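Local coordinates for variant surface glycoprotein MITAT 1.1 (Trypanosoma brucei brucei, PDB 5LY9) that forms, with many identical copies, a dense coat on the parasite surface that helps it evade the host immune response through antigenic variation, at residues A[157-167]-A[246-256]. Sequence-based numbering, arbitrary orientation.
Sequences ATRTELTQTGY and WHEAWEARNRE
Arg253 reaches from the helix into the 157-167 loop, sharing its guanidinium between the carbonyls of Thr158 and Leu162 and the carboxylate of Glu20, an example of side chains satisfying irregular backbone. With CG anti to the backbone N (chi1 -154°), its NH2 donates to Thr158 O at 2.9 Å, while NH1 makes a weak bond to Leu162 O and a salt bridge to Glu20. Arg159 lies flat on this guanidinium, planes 11° apart; the like charges are probably offset by acids, since Arg159 NH2 meets the syn lone pair of Glu256 OE1 at 3.1 Å and also pairs with Glu27. Ser94 holds Glu256 OE2, and Lys258 shares OE1. In the N-terminal domain of this A-type variant surface glycoprotein, the contact ties the loop between strands 143-144 and 173-174 to helix 244-254. Gln164 O accepts twice: Trp250 NE1 stands above its carbonyl plane at 2.8 Å, and Asn254 ND2, on the same side but only 18° from the plane, at 3.3 Å. Thr163 OG1 takes the N-H groups of Thr165 and Gly166, an ST turn extended to an ST motif. Tyr167 OH donates to Trp246 O, 2.8 Å away, as the Trp246 edge meets the tyrosine face and Leu162 CD1 packs over the opposite one.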
ATOM      1  N   ALA A 157     -10.800 -10.984   1.650  1.00 25.70           N
ATOM      2  CA  ALA A 157     -12.044 -10.230   1.889  1.00 24.03           C
ATOM      3  C   ALA A 157     -13.227 -10.793   1.109  1.00 24.30           C
ATOM      4  O   ALA A 157     -13.096 -11.520   0.091  1.00 24.25           O
ATOM      5  CB  ALA A 157     -11.797  -8.823   1.482  1.00 22.89           C
ATOM      6  N   THR A 158     -14.428 -10.507   1.596  1.00 23.18           N
ATOM      7  CA  THR A 158     -15.610 -10.882   0.863  1.00 24.08           C
ATOM      8  C   THR A 158     -15.820  -9.929  -0.306  1.00 24.74           C
ATOM      9  O   THR A 158     -15.264  -8.864  -0.332  1.00 23.61           O
ATOM     10  CB  THR A 158     -16.823 -10.961   1.748  1.00 24.46           C
ATOM     11  OG1 THR A 158     -17.088  -9.693   2.383  1.00 24.95           O
ATOM     12  CG2 THR A 158     -16.641 -12.038   2.796  1.00 25.57           C
ATOM     13  N   ARG A 159     -16.644 -10.349  -1.263  1.00 25.36           N
ATOM     14  CA  ARG A 159     -16.878  -9.618  -2.474  1.00 24.65           C
ATOM     15  C   ARG A 159     -18.338  -9.508  -2.795  1.00 24.48           C
ATOM     16  O   ARG A 159     -18.722  -9.308  -3.968  1.00 22.74           O
ATOM     17  CB  ARG A 159     -16.168 -10.407  -3.602  1.00 27.34           C
ATOM     18  CG  ARG A 159     -14.664 -10.338  -3.430  1.00 29.19           C
ATOM     19  CD  ARG A 159     -14.113  -9.155  -4.167  1.00 30.63           C
ATOM     20  NE  ARG A 159     -12.662  -9.009  -4.021  1.00 28.52           N
ATOM     21  CZ  ARG A 159     -11.956  -8.073  -4.652  1.00 27.43           C
ATOM     22  NH1 ARG A 159     -12.513  -7.194  -5.468  1.00 26.58           N
ATOM     23  NH2 ARG A 159     -10.661  -8.026  -4.437  1.00 27.09           N
ATOM     24  N   THR A 160     -19.178  -9.513  -1.747  1.00 22.39           N
ATOM     25  CA  THR A 160     -20.598  -9.403  -1.968  1.00 22.56           C
ATOM     26  C   THR A 160     -21.138  -8.044  -1.771  1.00 22.47           C
ATOM     27  O   THR A 160     -22.241  -7.728  -2.305  1.00 22.66           O
ATOM     28  CB  THR A 160     -21.358 -10.378  -0.999  1.00 23.19           C
ATOM     29  OG1 THR A 160     -20.782 -10.376   0.308  1.00 22.99           O
ATOM     30  CG2 THR A 160     -21.245 -11.804  -1.589  1.00 25.25           C
ATOM     31  N   GLU A 161     -20.448  -7.223  -0.948  1.00 20.23           N
ATOM     32  CA  GLU A 161     -21.029  -5.937  -0.596  1.00 19.91           C
ATOM     33  C   GLU A 161     -20.576  -4.814  -1.536  1.00 20.89           C
ATOM     34  O   GLU A 161     -21.324  -3.838  -1.748  1.00 20.21           O
ATOM     35  CB  GLU A 161     -20.787  -5.561   0.852  1.00 20.98           C
ATOM     36  CG  GLU A 161     -21.085  -6.700   1.842  1.00 21.50           C
ATOM     37  CD  GLU A 161     -22.473  -7.303   1.625  1.00 21.37           C
ATOM     38  OE1 GLU A 161     -23.463  -6.557   1.426  1.00 21.06           O
ATOM     39  OE2 GLU A 161     -22.524  -8.570   1.583  1.00 22.96           O
ATOM     40  N   LEU A 162     -19.396  -4.980  -2.130  1.00 20.51           N
ATOM     41  CA  LEU A 162     -18.873  -3.998  -3.086  1.00 20.84           C
ATOM     42  C   LEU A 162     -18.333  -4.795  -4.241  1.00 20.17           C
ATOM     43  O   LEU A 162     -17.291  -5.457  -4.124  1.00 20.45           O
ATOM     44  CB  LEU A 162     -17.777  -3.129  -2.438  1.00 20.40           C
ATOM     45  CG  LEU A 162     -17.002  -2.214  -3.406  1.00 21.12           C
ATOM     46  CD1 LEU A 162     -18.006  -1.455  -4.280  1.00 21.11           C
ATOM     47  CD2 LEU A 162     -16.016  -1.276  -2.675  1.00 21.67           C
ATOM     48  N   THR A 163     -19.133  -4.840  -5.289  1.00 21.47           N
ATOM     49  CA  THR A 163     -18.866  -5.735  -6.425  1.00 22.52           C
ATOM     50  C   THR A 163     -18.359  -4.922  -7.583  1.00 23.10           C
ATOM     51  O   THR A 163     -18.206  -3.707  -7.459  1.00 23.06           O
ATOM     52  CB  THR A 163     -20.139  -6.443  -6.859  1.00 23.20           C
ATOM     53  OG1 THR A 163     -21.002  -5.460  -7.411  1.00 23.19           O
ATOM     54  CG2 THR A 163     -20.866  -7.099  -5.674  1.00 23.49           C
ATOM     55  N   GLN A 164     -18.104  -5.570  -8.726  1.00 24.53           N
ATOM     56  CA  GLN A 164     -17.753  -4.852  -9.945  1.00 25.72           C
ATOM     57  C   GLN A 164     -18.777  -3.815 -10.344  1.00 25.70           C
ATOM     58  O   GLN A 164     -18.412  -2.795 -10.869  1.00 25.93           O
ATOM     59  CB  GLN A 164     -17.533  -5.779 -11.142  1.00 29.99           C
ATOM     60  CG  GLN A 164     -16.243  -6.564 -10.956  1.00 36.59           C
ATOM     61  CD  GLN A 164     -15.790  -7.285 -12.264  1.00 44.53           C
ATOM     62  OE1 GLN A 164     -16.211  -6.931 -13.377  1.00 49.89           O
ATOM     63  NE2 GLN A 164     -14.952  -8.279 -12.110  1.00 47.96           N
ATOM     64  N   THR A 165     -20.050  -4.092 -10.052  1.00 23.78           N
ATOM     65  CA  THR A 165     -21.129  -3.259 -10.474  1.00 24.02           C
ATOM     66  C   THR A 165     -21.379  -2.095  -9.544  1.00 22.63           C
ATOM     67  O   THR A 165     -21.694  -0.988  -9.979  1.00 22.84           O
ATOM     68  CB  THR A 165     -22.394  -4.144 -10.641  1.00 25.91           C
ATOM     69  OG1 THR A 165     -22.089  -5.123 -11.677  1.00 27.12           O
ATOM     70  CG2 THR A 165     -23.556  -3.280 -11.092  1.00 26.25           C
ATOM     71  N   GLY A 166     -21.267  -2.363  -8.248  1.00 22.15           N
ATOM     72  CA  GLY A 166     -21.555  -1.341  -7.272  1.00 20.63           C
ATOM     73  C   GLY A 166     -21.773  -1.910  -5.882  1.00 20.49           C
ATOM     74  O   GLY A 166     -21.114  -2.819  -5.499  1.00 21.18           O
ATOM     75  N   TYR A 167     -22.686  -1.326  -5.162  1.00 21.13           N
ATOM     76  CA  TYR A 167     -23.030  -1.724  -3.800  1.00 21.41           C
ATOM     77  C   TYR A 167     -24.443  -2.296  -3.794  1.00 21.21           C
ATOM     78  O   TYR A 167     -25.444  -1.587  -3.543  1.00 21.63           O
ATOM     79  CB  TYR A 167     -22.961  -0.513  -2.859  1.00 21.13           C
ATOM     80  CG  TYR A 167     -21.626   0.200  -2.866  1.00 21.26           C
ATOM     81  CD1 TYR A 167     -21.318   1.159  -3.858  1.00 21.45           C
ATOM     82  CD2 TYR A 167     -20.685  -0.055  -1.879  1.00 20.27           C
ATOM     83  CE1 TYR A 167     -20.070   1.853  -3.773  1.00 20.69           C
ATOM     84  CE2 TYR A 167     -19.522   0.625  -1.781  1.00 19.84           C
ATOM     85  CZ  TYR A 167     -19.207   1.550  -2.737  1.00 19.69           C
ATOM     86  OH  TYR A 167     -17.983   2.174  -2.610  1.00 18.61           O
ATOM     87  N   TRP A 246     -17.525   7.040  -2.286  1.00 19.54           N
ATOM     88  CA  TRP A 246     -18.152   5.790  -2.721  1.00 20.22           C
ATOM     89  C   TRP A 246     -17.695   5.414  -4.120  1.00 20.23           C
ATOM     90  O   TRP A 246     -17.358   4.278  -4.356  1.00 19.44           O
ATOM     91  CB  TRP A 246     -19.666   5.907  -2.702  1.00 20.92           C
ATOM     92  CG  TRP A 246     -20.196   6.166  -1.330  1.00 21.52           C
ATOM     93  CD1 TRP A 246     -20.315   7.356  -0.683  1.00 21.85           C
ATOM     94  CD2 TRP A 246     -20.773   5.199  -0.463  1.00 22.27           C
ATOM     95  NE1 TRP A 246     -20.930   7.187   0.524  1.00 22.55           N
ATOM     96  CE2 TRP A 246     -21.236   5.872   0.684  1.00 22.88           C
ATOM     97  CE3 TRP A 246     -20.938   3.828  -0.529  1.00 22.36           C
ATOM     98  CZ2 TRP A 246     -21.845   5.180   1.765  1.00 23.47           C
ATOM     99  CZ3 TRP A 246     -21.525   3.164   0.533  1.00 22.44           C
ATOM    100  CH2 TRP A 246     -21.968   3.822   1.647  1.00 22.84           C
ATOM    101  N   HIS A 247     -17.633   6.382  -5.007  1.00 20.36           N
ATOM    102  CA  HIS A 247     -17.087   6.118  -6.330  1.00 21.12           C
ATOM    103  C   HIS A 247     -15.629   5.685  -6.217  1.00 20.70           C
ATOM    104  O   HIS A 247     -15.229   4.744  -6.902  1.00 21.45           O
ATOM    105  CB  HIS A 247     -17.121   7.396  -7.170  1.00 23.29           C
ATOM    106  CG  HIS A 247     -16.625   7.173  -8.553  1.00 24.21           C
ATOM    107  ND1 HIS A 247     -15.297   7.158  -8.856  1.00 26.02           N
ATOM    108  CD2 HIS A 247     -17.276   6.827  -9.683  1.00 25.88           C
ATOM    109  CE1 HIS A 247     -15.141   6.877 -10.143  1.00 26.80           C
ATOM    110  NE2 HIS A 247     -16.331   6.736 -10.681  1.00 25.10           N
ATOM    111  N   GLU A 248     -14.839   6.339  -5.341  1.00 19.42           N
ATOM    112  CA  GLU A 248     -13.455   6.047  -5.238  1.00 19.95           C
ATOM    113  C   GLU A 248     -13.167   4.635  -4.705  1.00 18.76           C
ATOM    114  O   GLU A 248     -12.351   3.910  -5.274  1.00 19.74           O
ATOM    115  CB  GLU A 248     -12.738   7.098  -4.375  1.00 19.86           C
ATOM    116  CG  GLU A 248     -11.283   6.757  -4.125  1.00 20.07           C
ATOM    117  CD  GLU A 248     -10.367   6.802  -5.352  1.00 21.67           C
ATOM    118  OE1 GLU A 248     -10.763   7.212  -6.451  1.00 22.45           O
ATOM    119  OE2 GLU A 248      -9.205   6.421  -5.194  1.00 22.17           O
ATOM    120  N   ALA A 249     -13.870   4.188  -3.654  1.00 19.08           N
ATOM    121  CA  ALA A 249     -13.696   2.785  -3.204  1.00 18.65           C
ATOM    122  C   ALA A 249     -14.100   1.790  -4.272  1.00 19.45           C
ATOM    123  O   ALA A 249     -13.436   0.794  -4.437  1.00 18.60           O
ATOM    124  CB  ALA A 249     -14.435   2.494  -1.940  1.00 19.20           C
ATOM    125  N   TRP A 250     -15.166   2.089  -4.996  1.00 19.39           N
ATOM    126  CA  TRP A 250     -15.603   1.192  -6.040  1.00 20.65           C
ATOM    127  C   TRP A 250     -14.621   1.039  -7.186  1.00 21.15           C
ATOM    128  O   TRP A 250     -14.250  -0.085  -7.573  1.00 21.47           O
ATOM    129  CB  TRP A 250     -16.996   1.609  -6.523  1.00 21.34           C
ATOM    130  CG  TRP A 250     -17.456   0.959  -7.752  1.00 21.69           C
ATOM    131  CD1 TRP A 250     -17.913  -0.295  -7.894  1.00 22.00           C
ATOM    132  CD2 TRP A 250     -17.609   1.607  -9.014  1.00 22.21           C
ATOM    133  NE1 TRP A 250     -18.320  -0.497  -9.226  1.00 23.17           N
ATOM    134  CE2 TRP A 250     -18.097   0.644  -9.931  1.00 23.58           C
ATOM    135  CE3 TRP A 250     -17.284   2.880  -9.476  1.00 23.91           C
ATOM    136  CZ2 TRP A 250     -18.334   0.938 -11.298  1.00 25.24           C
ATOM    137  CZ3 TRP A 250     -17.544   3.202 -10.828  1.00 26.53           C
ATOM    138  CH2 TRP A 250     -18.021   2.202 -11.724  1.00 26.17           C
ATOM    139  N   GLU A 251     -14.233   2.157  -7.738  1.00 20.54           N
ATOM    140  CA  GLU A 251     -13.265   2.179  -8.848  1.00 20.15           C
ATOM    141  C   GLU A 251     -11.920   1.630  -8.404  1.00 20.74           C
ATOM    142  O   GLU A 251     -11.321   0.798  -9.110  1.00 20.58           O
ATOM    143  CB  GLU A 251     -13.116   3.580  -9.385  1.00 21.30           C
ATOM    144  CG  GLU A 251     -12.148   3.647 -10.541  1.00 24.32           C
ATOM    145  CD  GLU A 251     -12.147   4.981 -11.250  1.00 25.43           C
ATOM    146  OE1 GLU A 251     -13.079   5.199 -12.093  1.00 27.04           O
ATOM    147  OE2 GLU A 251     -11.266   5.798 -10.931  1.00 26.52           O
ATOM    148  N   ALA A 252     -11.441   2.010  -7.215  1.00 19.75           N
ATOM    149  CA  ALA A 252     -10.151   1.513  -6.789  1.00 20.53           C
ATOM    150  C   ALA A 252     -10.206   0.000  -6.606  1.00 20.41           C
ATOM    151  O   ALA A 252      -9.254  -0.706  -6.911  1.00 20.52           O
ATOM    152  CB  ALA A 252      -9.741   2.171  -5.494  1.00 20.87           C
ATOM    153  N   ARG A 253     -11.315  -0.506  -6.073  1.00 20.94           N
ATOM    154  CA  ARG A 253     -11.383  -1.938  -5.928  1.00 22.12           C
ATOM    155  C   ARG A 253     -11.314  -2.637  -7.281  1.00 22.91           C
ATOM    156  O   ARG A 253     -10.604  -3.644  -7.457  1.00 24.34           O
ATOM    157  CB  ARG A 253     -12.634  -2.348  -5.121  1.00 22.85           C
ATOM    158  CG  ARG A 253     -12.397  -3.700  -4.438  1.00 24.30           C
ATOM    159  CD  ARG A 253     -13.545  -4.205  -3.666  1.00 26.74           C
ATOM    160  NE  ARG A 253     -13.105  -5.240  -2.731  1.00 24.75           N
ATOM    161  CZ  ARG A 253     -13.936  -5.971  -2.005  1.00 27.60           C
ATOM    162  NH1 ARG A 253     -15.297  -5.822  -2.118  1.00 26.45           N
ATOM    163  NH2 ARG A 253     -13.404  -6.828  -1.096  1.00 26.53           N
ATOM    164  N   ASN A 254     -12.048  -2.099  -8.245  1.00 23.63           N
ATOM    165  CA  ASN A 254     -12.038  -2.716  -9.569  1.00 25.20           C
ATOM    166  C   ASN A 254     -10.676  -2.646 -10.204  1.00 25.03           C
ATOM    167  O   ASN A 254     -10.350  -3.557 -11.026  1.00 26.28           O
ATOM    168  CB  ASN A 254     -13.028  -2.015 -10.465  1.00 26.51           C
ATOM    169  CG  ASN A 254     -14.408  -2.477 -10.243  1.00 29.85           C
ATOM    170  OD1 ASN A 254     -14.617  -3.600  -9.752  1.00 34.34           O
ATOM    171  ND2 ASN A 254     -15.387  -1.626 -10.593  1.00 30.02           N
ATOM    172  N   ARG A 255      -9.890  -1.625  -9.894  1.00 23.50           N
ATOM    173  CA  ARG A 255      -8.551  -1.442 -10.526  1.00 24.31           C
ATOM    174  C   ARG A 255      -7.353  -2.030  -9.805  1.00 23.41           C
ATOM    175  O   ARG A 255      -6.201  -1.821 -10.257  1.00 23.44           O
ATOM    176  CB  ARG A 255      -8.316   0.049 -10.870  1.00 26.86           C
ATOM    177  CG  ARG A 255      -9.365   0.368 -11.906  1.00 32.67           C
ATOM    178  CD  ARG A 255      -9.434   1.763 -12.393  1.00 37.28           C
ATOM    179  NE  ARG A 255     -10.549   1.860 -13.359  1.00 41.68           N
ATOM    180  CZ  ARG A 255     -10.767   2.927 -14.117  1.00 46.37           C
ATOM    181  NH1 ARG A 255      -9.931   3.965 -14.087  1.00 48.14           N
ATOM    182  NH2 ARG A 255     -11.804   2.940 -14.923  1.00 50.08           N
ATOM    183  N   GLU A 256      -7.601  -2.885  -8.814  1.00 21.62           N
ATOM    184  CA  GLU A 256      -6.515  -3.478  -8.041  1.00 22.70           C
ATOM    185  C   GLU A 256      -5.651  -4.328  -8.961  1.00 23.08           C
ATOM    186  O   GLU A 256      -6.149  -5.213  -9.719  1.00 22.35           O
ATOM    187  CB  GLU A 256      -7.054  -4.398  -6.972  1.00 22.45           C
ATOM    188  CG  GLU A 256      -7.768  -3.650  -5.882  1.00 22.62           C
ATOM    189  CD  GLU A 256      -8.605  -4.517  -4.944  1.00 23.24           C
ATOM    190  OE1 GLU A 256      -8.877  -5.643  -5.297  1.00 23.47           O
ATOM    191  OE2 GLU A 256      -9.011  -4.009  -3.848  1.00 22.65           O
TER
HETATM  192  O   HOH W   1     -10.682  -6.390  -7.513  1.00 26.73           O
HETATM  193  O   HOH W   2     -15.616  -2.587  -6.784  1.00 29.48           O